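Cortical-lytic enzyme (Bacillus cereus, PDB 4S3J) probably cleaves, as an N-acetylglucosaminidase of glycosyl hydrolase family 18, partially degraded cortex peptidoglycan that carries muramic acid delta-lactam during spore germination. Local coordinates at residues Ile108-Pro113 / Phe278-Thr283; Glu304-Ala309 / Gln400-Ile405; Ile318-Asn323 / Gln391-Leu396. All blocks are in the same frame, centred on the assembly; numbering follows the deposited sequence.

Contact 1. Residues Ile108-Pro113 / Phe278-Thr283; sequences IAYLQP and FVVIMT
I108 holds CG1 anti to its carbonyl carbon (chi1 -55°), and the nearly straight chi2 carries CD1 forward to the other strand. V280 answers with CG2, which is also anti to its own carbonyl carbon. The two side chains therefore meet tip to tip, with I108 CD1 3.7 Å from V280 CG2. F278 joins them from the same strand as V280. Its CG sits between the backbone N and the carbonyl carbon (chi1 66°), and this swings the ring round to the isoleucine. F278 CE1 lies 3.7 Å from I108 CD1. F278 CE1 is also 4.1 Å from V280 CG2, so the three groups close on one another. Y110 adds the last touch, from the same side of its strand as I108. Its ring reaches across until Y110 OH is 4.0 Å from V280 CG2. The Y110 ring also packs on I108 within its own strand, with Y110 CE1 4.0 Å from I108 CG2. All four residues are buried, and their contact is apolar apart from the tyrosine hydroxyl.

This is the interior of a TIM barrel. The two strands are not neighbours in its wall. Their directions differ by 60°, and their axes stay 10.9 Å apart at the closest, so only side chains bridge the space. Y110 also leads toward the catalytic end: its side chain is about 8 Å from that of E220, probably the proton donor. Beyond V280 the strand 278-281 gives way to an inverse gamma turn centred on M282. Strand 104-111 is bonded through its backbone to strands 135-143 and 404-408. Strand 278-281 lies between strands 246-251 and 318-330, and M319 of the latter touches both I108 and F278.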
# COMPACT_ATOMS: atom_id res chain seq x y z
N ILE A 108 4.60 1.72 -5.97
CA ILE A 108 5.56 0.67 -5.70
C ILE A 108 4.81 -0.53 -5.16
O ILE A 108 3.82 -0.36 -4.47
CB ILE A 108 6.60 1.07 -4.64
CG1 ILE A 108 7.31 2.37 -5.05
CG2 ILE A 108 7.59 -0.08 -4.39
CD1 ILE A 108 8.02 3.02 -3.89
N ALA A 109 5.25 -1.74 -5.51
CA ALA A 109 4.81 -2.93 -4.78
C ALA A 109 5.99 -3.82 -4.43
O ALA A 109 6.89 -4.02 -5.24
CB ALA A 109 3.80 -3.71 -5.58
N TYR A 110 5.95 -4.37 -3.22
CA TYR A 110 6.98 -5.27 -2.72
C TYR A 110 6.60 -6.72 -2.96
O TYR A 110 5.43 -7.08 -2.83
CB TYR A 110 7.21 -5.05 -1.22
CG TYR A 110 8.06 -3.83 -0.93
CD1 TYR A 110 7.53 -2.55 -0.96
CD2 TYR A 110 9.42 -3.97 -0.64
CE1 TYR A 110 8.32 -1.43 -0.71
CE2 TYR A 110 10.22 -2.85 -0.38
CZ TYR A 110 9.66 -1.58 -0.42
OH TYR A 110 10.41 -0.43 -0.20
N LEU A 111 7.60 -7.54 -3.27
CA LEU A 111 7.47 -8.99 -3.44
C LEU A 111 8.38 -9.65 -2.44
O LEU A 111 9.57 -9.36 -2.42
CB LEU A 111 7.87 -9.41 -4.87
CG LEU A 111 8.00 -10.89 -5.19
CD1 LEU A 111 6.62 -11.55 -5.15
CD2 LEU A 111 8.67 -11.14 -6.54
N GLN A 112 7.83 -10.54 -1.62
CA GLN A 112 8.61 -11.23 -0.60
C GLN A 112 8.24 -12.70 -0.57
O GLN A 112 7.36 -13.08 0.18
CB GLN A 112 8.37 -10.61 0.78
CG GLN A 112 9.19 -11.29 1.88
CD GLN A 112 8.67 -11.02 3.28
OE1 GLN A 112 7.47 -11.08 3.54
NE2 GLN A 112 9.59 -10.70 4.19
N PRO A 113 8.93 -13.52 -1.36
CA PRO A 113 8.60 -14.95 -1.36
C PRO A 113 9.06 -15.67 -0.09
O PRO A 113 9.95 -15.17 0.60
CB PRO A 113 9.33 -15.49 -2.59
CG PRO A 113 9.68 -14.29 -3.40
CD PRO A 113 9.91 -13.21 -2.41
N PHE A 278 13.45 9.52 -3.11
CA PHE A 278 12.19 9.33 -2.41
C PHE A 278 12.34 8.42 -1.21
O PHE A 278 13.36 7.72 -1.07
CB PHE A 278 11.11 8.80 -3.35
CG PHE A 278 11.34 7.41 -3.88
CD1 PHE A 278 10.92 6.29 -3.17
CD2 PHE A 278 11.91 7.21 -5.12
CE1 PHE A 278 11.09 4.99 -3.68
CE2 PHE A 278 12.08 5.95 -5.65
CZ PHE A 278 11.67 4.83 -4.92
N VAL A 279 11.37 8.51 -0.31
CA VAL A 279 11.28 7.65 0.87
C VAL A 279 9.98 6.87 0.83
O VAL A 279 8.98 7.32 0.28
CB VAL A 279 11.34 8.44 2.20
CG1 VAL A 279 12.68 9.19 2.34
CG2 VAL A 279 10.18 9.42 2.32
N VAL A 280 10.04 5.68 1.42
CA VAL A 280 8.87 4.85 1.68
C VAL A 280 8.63 4.83 3.19
O VAL A 280 9.45 4.29 3.94
CB VAL A 280 9.03 3.41 1.14
CG1 VAL A 280 7.87 2.54 1.56
CG2 VAL A 280 9.14 3.41 -0.38
N ILE A 281 7.54 5.45 3.63
CA ILE A 281 7.23 5.53 5.05
C ILE A 281 6.26 4.41 5.39
O ILE A 281 5.23 4.26 4.74
CB ILE A 281 6.63 6.89 5.46
CG1 ILE A 281 7.51 8.03 4.93
CG2 ILE A 281 6.46 6.96 6.98
CD1 ILE A 281 7.08 9.42 5.35
N MET A 282 6.61 3.63 6.40
CA MET A 282 5.82 2.45 6.76
C MET A 282 4.59 2.84 7.59
O MET A 282 4.48 2.51 8.78
CB MET A 282 6.69 1.45 7.51
CG MET A 282 7.76 0.86 6.62
SD MET A 282 8.72 -0.44 7.41
CE MET A 282 9.46 0.50 8.74
N THR A 283 3.66 3.51 6.92
CA THR A 283 2.41 3.97 7.54
C THR A 283 1.38 2.83 7.64
O THR A 283 0.30 2.88 7.05
CB THR A 283 1.85 5.18 6.75
OG1 THR A 283 2.13 5.01 5.35
CG2 THR A 283 2.49 6.47 7.21

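Contact 2. Residues Glu304-Ala309 / Gln400-Ile405; sequences EVLQYA and QGIGGI
Q400 and L306 meet on the outside of the TIM barrel, where the end of helix 387-400 lies against helix 299-312. Q400 can be followed outward atom by atom. Q400 CB rests on a residue of its own segment, 4.1 Å from I402 CG2. Q400 CG touches the neighbouring helix, 4.4 Å from L306 CD1. The chain then bends at chi2 (-66°) and turns the amide toward Q307. There Q400 OE1 stands 3.9 Å from Q307 CG, and Q400 NE2 is 4.2 Å from the same carbon. The two glutamine amides do not stack: their planes are 88° apart.

Beneath these amides the contact is apolar and buried. L306 and I402 cross at about a right angle, with L306 CD2 4.2 Å from I402 CD1. This is a loose touch. I318 and L396 also pack on L306, while M320 and M397 pack on I402, so the pair belongs to the layer between barrel strands and outer helices. G401 makes the bend between Q400 and I402. It leaves the helix with positive phi, and the chain then runs into strand 404-408. Q400 O accepts a hydrogen bond from K310 NZ, a second tie to helix 299-312. At the surface one water joins the two amides, accepting from Q307 NE2 and from Q400 NE2 at 3.1 Å each.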
# COMPACT_ATOMS: atom_id res chain seq x y z
N GLU A 304 -1.44 12.15 10.24
CA GLU A 304 -0.48 12.80 11.16
C GLU A 304 0.96 12.55 10.73
O GLU A 304 1.81 13.46 10.79
CB GLU A 304 -0.67 12.31 12.58
CG GLU A 304 -1.97 12.75 13.24
CD GLU A 304 -2.06 12.32 14.70
OE1 GLU A 304 -1.00 12.20 15.36
OE2 GLU A 304 -3.18 12.10 15.19
N VAL A 305 1.24 11.32 10.32
CA VAL A 305 2.58 10.97 9.85
C VAL A 305 2.91 11.70 8.55
O VAL A 305 4.02 12.22 8.40
CB VAL A 305 2.75 9.42 9.64
CG1 VAL A 305 4.08 9.11 8.98
CG2 VAL A 305 2.66 8.69 10.96
N LEU A 306 1.98 11.74 7.60
CA LEU A 306 2.24 12.47 6.37
C LEU A 306 2.48 13.96 6.63
O LEU A 306 3.35 14.56 5.98
CB LEU A 306 1.10 12.30 5.37
CG LEU A 306 0.91 10.86 4.90
CD1 LEU A 306 -0.27 10.81 3.93
CD2 LEU A 306 2.15 10.27 4.24
N GLN A 307 1.71 14.54 7.54
CA GLN A 307 1.89 15.96 7.87
C GLN A 307 3.25 16.20 8.52
O GLN A 307 3.92 17.19 8.21
CB GLN A 307 0.79 16.44 8.80
CG GLN A 307 -0.58 16.50 8.16
CD GLN A 307 -1.65 16.87 9.16
OE1 GLN A 307 -1.70 16.33 10.26
NE2 GLN A 307 -2.48 17.82 8.79
N TYR A 308 3.67 15.30 9.41
CA TYR A 308 4.98 15.44 10.02
C TYR A 308 6.04 15.30 8.94
O TYR A 308 6.97 16.10 8.87
CB TYR A 308 5.22 14.43 11.13
CG TYR A 308 6.67 14.45 11.54
CD1 TYR A 308 7.19 15.52 12.25
CD2 TYR A 308 7.53 13.45 11.17
CE1 TYR A 308 8.53 15.56 12.61
CE2 TYR A 308 8.88 13.47 11.52
CZ TYR A 308 9.36 14.54 12.23
OH TYR A 308 10.70 14.57 12.58
N ALA A 309 5.90 14.30 8.06
CA ALA A 309 6.88 14.09 7.00
C ALA A 309 7.05 15.33 6.11
O ALA A 309 8.17 15.71 5.78
CB ALA A 309 6.51 12.88 6.17
N GLN A 400 -2.91 15.83 0.50
CA GLN A 400 -1.58 16.11 1.05
C GLN A 400 -0.54 16.37 -0.04
O GLN A 400 0.54 16.89 0.25
CB GLN A 400 -1.13 14.95 1.94
CG GLN A 400 -1.98 14.77 3.17
CD GLN A 400 -1.84 15.94 4.13
OE1 GLN A 400 -0.76 16.50 4.29
NE2 GLN A 400 -2.95 16.32 4.75
N GLY A 401 -0.86 16.04 -1.28
CA GLY A 401 0.03 16.32 -2.39
C GLY A 401 1.33 15.51 -2.40
O GLY A 401 2.35 15.99 -2.87
N ILE A 402 1.30 14.28 -1.90
CA ILE A 402 2.54 13.50 -1.82
C ILE A 402 2.81 12.74 -3.12
O ILE A 402 2.00 12.72 -4.04
CB ILE A 402 2.51 12.55 -0.64
CG1 ILE A 402 1.31 11.62 -0.76
CG2 ILE A 402 2.42 13.32 0.68
CD1 ILE A 402 1.47 10.39 0.11
N GLY A 403 4.00 12.14 -3.23
CA GLY A 403 4.44 11.57 -4.48
C GLY A 403 3.78 10.28 -4.91
O GLY A 403 3.59 10.04 -6.10
N GLY A 404 3.45 9.41 -3.96
CA GLY A 404 2.99 8.10 -4.35
C GLY A 404 2.62 7.20 -3.21
O GLY A 404 2.41 7.63 -2.08
N ILE A 405 2.49 5.92 -3.54
CA ILE A 405 2.01 4.89 -2.63
C ILE A 405 2.87 3.63 -2.81
O ILE A 405 3.26 3.29 -3.93
CB ILE A 405 0.49 4.61 -2.88
CG1 ILE A 405 -0.07 3.59 -1.88
CG2 ILE A 405 0.26 4.13 -4.29
CD1 ILE A 405 -1.58 3.54 -1.92
O HOH W 1 -2.68 19.10 5.98

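Contact 3. Residues Ile318-Asn323 / Gln391-Leu396; sequences IMMGQN and QSKFNL
The flat amide of Q322 meets K393 at its edge and on one face. At the edge, K393 NZ lies in the carbonyl plane and gives a hydrogen bond to a lone pair of Q322 OE1, at 3.2 Å. K393 CG comes in from one face, 3.5 Å from Q322 OE1. A water donates to Q322 OE1 from the other face, at 3.1 Å. The far edge of the amide is held too: Q322 NE2 donates to N323 O at 3.1 Å, with an N-H...O angle of 158°. These two in-plane bonds fix the rotation of the amide.

The site belongs to the TIM barrel. Strand 318-330 is part of the wall, and helix 387-400 covers it from outside. K393 reaches its place through bends at chi2 and chi4, which fold its chain back over the oxygen. Its ammonium group is buried but well supplied. K393 NZ donates at 2.8 Å to this same water and at 2.7 Å to a second one. It also bonds to S297 O. Four oxygens thus surround three protons, and the bonds probably share them. The second water is only weakly bonded to Q322 NE2.

M320, two residues before Q322, points to the same helix. Its CG is opposite the backbone N (chi1 -180°), so the chain runs out toward the helix before chi3 turns the methyl aside. M320 crosses K393 at about a right angle. The other side of helix 387-400 meets helix 63-70 of a LysM domain, where N395 ND2 bonds to T69 OG1. Where the strand and helix touch, M320 CE lies 4.0 Å from K393 CB.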
# COMPACT_ATOMS: atom_id res chain seq x y z
N ILE A 318 7.64 11.84 -0.86
CA ILE A 318 6.98 10.94 0.09
C ILE A 318 6.13 9.87 -0.60
O ILE A 318 5.19 10.19 -1.35
CB ILE A 318 6.10 11.72 1.09
CG1 ILE A 318 6.96 12.68 1.90
CG2 ILE A 318 5.36 10.74 2.03
CD1 ILE A 318 6.19 13.72 2.70
N MET A 319 6.47 8.60 -0.34
CA MET A 319 5.65 7.46 -0.74
C MET A 319 4.98 6.91 0.50
O MET A 319 5.66 6.48 1.44
CB MET A 319 6.47 6.38 -1.43
CG MET A 319 7.32 6.85 -2.61
SD MET A 319 6.31 7.36 -4.02
CE MET A 319 7.37 8.62 -4.75
N MET A 320 3.66 6.95 0.52
CA MET A 320 2.86 6.44 1.63
C MET A 320 2.79 4.92 1.61
O MET A 320 2.28 4.33 0.65
CB MET A 320 1.44 7.03 1.57
CG MET A 320 0.51 6.57 2.70
SD MET A 320 -1.20 7.11 2.42
CE MET A 320 -1.69 5.99 1.12
N GLY A 321 3.28 4.29 2.67
CA GLY A 321 3.16 2.85 2.80
C GLY A 321 1.71 2.43 2.98
O GLY A 321 0.96 3.09 3.70
N GLN A 322 1.31 1.37 2.28
CA GLN A 322 -0.05 0.85 2.38
C GLN A 322 -0.06 -0.66 2.45
O GLN A 322 0.41 -1.33 1.53
CB GLN A 322 -0.87 1.32 1.18
CG GLN A 322 -2.31 0.83 1.21
CD GLN A 322 -3.09 1.38 2.40
OE1 GLN A 322 -3.07 2.58 2.68
NE2 GLN A 322 -3.78 0.49 3.12
N ASN A 323 -0.65 -1.20 3.51
CA ASN A 323 -0.85 -2.63 3.65
C ASN A 323 -1.96 -3.11 2.72
O ASN A 323 -2.97 -2.42 2.55
CB ASN A 323 -1.22 -2.97 5.10
CG ASN A 323 -2.43 -2.19 5.57
OD1 ASN A 323 -2.36 -0.95 5.71
ND2 ASN A 323 -3.55 -2.87 5.77
N GLN A 391 -10.02 3.99 -1.27
CA GLN A 391 -10.43 5.27 -1.85
C GLN A 391 -10.18 6.43 -0.87
O GLN A 391 -9.71 7.50 -1.28
CB GLN A 391 -11.89 5.22 -2.29
CG GLN A 391 -12.36 6.47 -3.04
CD GLN A 391 -11.59 6.71 -4.33
OE1 GLN A 391 -11.67 5.93 -5.27
NE2 GLN A 391 -10.81 7.79 -4.36
N SER A 392 -10.44 6.22 0.42
CA SER A 392 -10.12 7.24 1.41
C SER A 392 -8.64 7.56 1.44
O SER A 392 -8.26 8.73 1.58
CB SER A 392 -10.57 6.82 2.79
OG SER A 392 -11.99 6.70 2.80
N LYS A 393 -7.81 6.54 1.32
CA LYS A 393 -6.36 6.74 1.29
C LYS A 393 -5.90 7.47 0.03
O LYS A 393 -5.05 8.37 0.12
CB LYS A 393 -5.66 5.39 1.41
CG LYS A 393 -5.74 4.77 2.80
CD LYS A 393 -4.87 5.53 3.79
CE LYS A 393 -4.97 4.99 5.22
NZ LYS A 393 -4.50 3.59 5.38
N PHE A 394 -6.48 7.14 -1.12
CA PHE A 394 -6.17 7.86 -2.36
C PHE A 394 -6.53 9.34 -2.21
O PHE A 394 -5.77 10.22 -2.64
CB PHE A 394 -6.92 7.27 -3.56
CG PHE A 394 -6.44 5.90 -4.02
CD1 PHE A 394 -5.20 5.35 -3.62
CD2 PHE A 394 -7.27 5.12 -4.84
CE1 PHE A 394 -4.79 4.11 -4.09
CE2 PHE A 394 -6.86 3.88 -5.28
CZ PHE A 394 -5.61 3.37 -4.89
N ASN A 395 -7.70 9.64 -1.63
CA ASN A 395 -8.12 11.03 -1.43
C ASN A 395 -7.18 11.77 -0.46
O ASN A 395 -6.89 12.95 -0.63
CB ASN A 395 -9.56 11.09 -0.94
CG ASN A 395 -10.56 10.68 -2.01
OD1 ASN A 395 -10.20 10.47 -3.18
ND2 ASN A 395 -11.81 10.54 -1.62
N LEU A 396 -6.69 11.06 0.56
CA LEU A 396 -5.71 11.65 1.47
C LEU A 396 -4.42 12.03 0.72
O LEU A 396 -3.85 13.11 0.95
CB LEU A 396 -5.39 10.68 2.59
CG LEU A 396 -4.29 11.08 3.58
CD1 LEU A 396 -4.69 12.37 4.31
CD2 LEU A 396 -4.01 9.98 4.57
O HOH W 2 -1.68 3.82 5.13
O HOH W 3 -6.52 1.95 4.66

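In the fold
Contacts 1 and 3 are fully buried, while contact 2 runs from the core to the surface. Contact 1 lies inside the barrel and is almost wholly apolar. Contacts 2 and 3 lie in the outer layer and use polar groups: a water between two amides in contact 2, a lysine among oxygens in contact 3. The strands tie them together. Strand 318-330 of contact 3 pairs with 278-281 of contact 1, where T283 OG1 bonds to G321 O, and with 404-408 of contact 2 through G404. I108 N of contact 1 probably bonds to I405 O. Contacts 2 and 3 share helix 387-400, and contact 3 is nested within the loop that contact 2 closes.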